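Local coordinates for Glyoxalase/bleomycin resistance protein/dioxygenase (Catenulispora acidiphila, PDB 4N04), which is of unconfirmed function but belongs to the glyoxalase/bleomycin resistance/dioxygenase superfamily, and may act as a dioxygenase, at residues K98-Y101 / S107-A110. The protein carries 1 engineered substitution. Residues are numbered along the deposited sequence; the frame is centred on the assembly and turned at random.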
loop_
_atom_site.group_PDB
_atom_site.type_symbol
_atom_site.label_atom_id
_atom_site.label_comp_id
_atom_site.label_asym_id
_atom_site.label_seq_id
_atom_site.Cartn_x
_atom_site.Cartn_y
_atom_site.Cartn_z
ATOM N N LYS A 98 -1.685 -3.027 -14.219
ATOM C CA LYS A 98 -0.947 -2.894 -12.984
ATOM C C LYS A 98 -0.810 -1.397 -12.754
ATOM O O LYS A 98 -0.370 -0.673 -13.647
ATOM C CB LYS A 98 0.431 -3.545 -13.107
ATOM C CG LYS A 98 1.316 -3.392 -11.873
ATOM C CD LYS A 98 2.687 -3.980 -12.143
ATOM C CE LYS A 98 3.774 -3.323 -11.310
ATOM N NZ LYS A 98 5.127 -3.658 -11.844
ATOM N N VAL A 99 -1.210 -0.908 -11.584
ATOM C CA VAL A 99 -0.933 0.491 -11.280
ATOM C C VAL A 99 -0.041 0.645 -10.059
ATOM O O VAL A 99 -0.219 -0.026 -9.039
ATOM C CB VAL A 99 -2.208 1.395 -11.233
ATOM C CG1 VAL A 99 -3.464 0.631 -11.716
ATOM C CG2 VAL A 99 -2.396 2.010 -9.878
ATOM N N THR A 100 0.937 1.530 -10.177
ATOM C CA THR A 100 1.948 1.643 -9.151
ATOM C C THR A 100 1.868 2.948 -8.385
ATOM O O THR A 100 1.829 4.025 -8.970
ATOM C CB THR A 100 3.347 1.515 -9.752
ATOM O OG1 THR A 100 3.436 0.283 -10.473
ATOM C CG2 THR A 100 4.401 1.534 -8.651
ATOM N N TYR A 101 1.870 2.843 -7.064
ATOM C CA TYR A 101 1.929 4.019 -6.216
ATOM C C TYR A 101 3.312 4.154 -5.616
ATOM O O TYR A 101 3.970 3.154 -5.317
ATOM C CB TYR A 101 0.895 3.915 -5.100
ATOM C CG TYR A 101 -0.517 4.011 -5.600
ATOM C CD1 TYR A 101 -1.155 5.247 -5.708
ATOM C CD2 TYR A 101 -1.217 2.875 -5.990
ATOM C CE1 TYR A 101 -2.461 5.345 -6.181
ATOM C CE2 TYR A 101 -2.525 2.967 -6.467
ATOM C CZ TYR A 101 -3.137 4.203 -6.556
ATOM O OH TYR A 101 -4.429 4.297 -7.018
ATOM N N SER A 107 8.982 3.994 -1.831
ATOM C CA SER A 107 8.651 2.585 -1.951
ATOM C C SER A 107 7.491 2.411 -2.935
ATOM O O SER A 107 6.658 3.308 -3.088
ATOM C CB SER A 107 8.297 1.989 -0.597
ATOM O OG SER A 107 9.457 1.758 0.165
ATOM N N GLU A 108 7.452 1.257 -3.597
ATOM C CA GLU A 108 6.463 0.976 -4.635
ATOM C C GLU A 108 5.363 0.059 -4.128
ATOM O O GLU A 108 5.627 -1.064 -3.701
ATOM C CB GLU A 108 7.138 0.326 -5.848
ATOM C CG GLU A 108 8.181 1.206 -6.519
ATOM C CD GLU A 108 8.999 0.480 -7.599
ATOM O OE1 GLU A 108 8.735 -0.713 -7.858
ATOM O OE2 GLU A 108 9.916 1.103 -8.188
ATOM N N ILE A 109 4.131 0.548 -4.164
ATOM C CA ILE A 109 2.981 -0.281 -3.846
ATOM C C ILE A 109 2.152 -0.465 -5.107
ATOM O O ILE A 109 1.499 0.474 -5.565
ATOM C CB ILE A 109 2.074 0.371 -2.765
ATOM C CG1 ILE A 109 2.916 0.929 -1.625
ATOM C CG2 ILE A 109 1.058 -0.628 -2.247
ATOM C CD1 ILE A 109 3.622 -0.133 -0.821
ATOM N N ALA A 110 2.171 -1.669 -5.665
ATOM C CA ALA A 110 1.448 -1.927 -6.904
ATOM C C ALA A 110 0.139 -2.684 -6.693
ATOM O O ALA A 110 0.019 -3.533 -5.801
ATOM C CB ALA A 110 2.332 -2.652 -7.913
#
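Y101 and I109 pair through their backbones in the antiparallel beta hairpin of strands 97-102 and 108-113, the two central strands of the second four-stranded sheet in this vicinal-oxygen-chelate (glyoxalase) fold. Two bonds identify them as a hydrogen-bonded pair: Y101 N to I109 O at 2.8 Å and, in return, I109 N to Y101 O at 2.9 Å. The first is nearly straight at hydrogen (166°), although its donor stands above the I109 carbonyl plane. T100 and A110 form the next, non-hydrogen-bonded pair, and V99 O receives a CA-H contact from A110 CA at 3.3 Å.

Side chains alternate between two faces. Y101 and I109 share the helix-covered one, their CB atoms 4.4 Å apart; the tyrosine side chain packs on L76 and W23, the isoleucine on Y24. On the other face, K98 holds CG anti to its own N (chi1 177°), and its extended chain brings CE within 3.8 Å of A110 CB. T100 divides its branches: OG1 faces A110 CB, whereas CG2, anti to the backbone N, meets E108 CB at 4.1 Å. I109 O lies at the edge of the Y101 ring, near its plane, 3.6 Å from CD2.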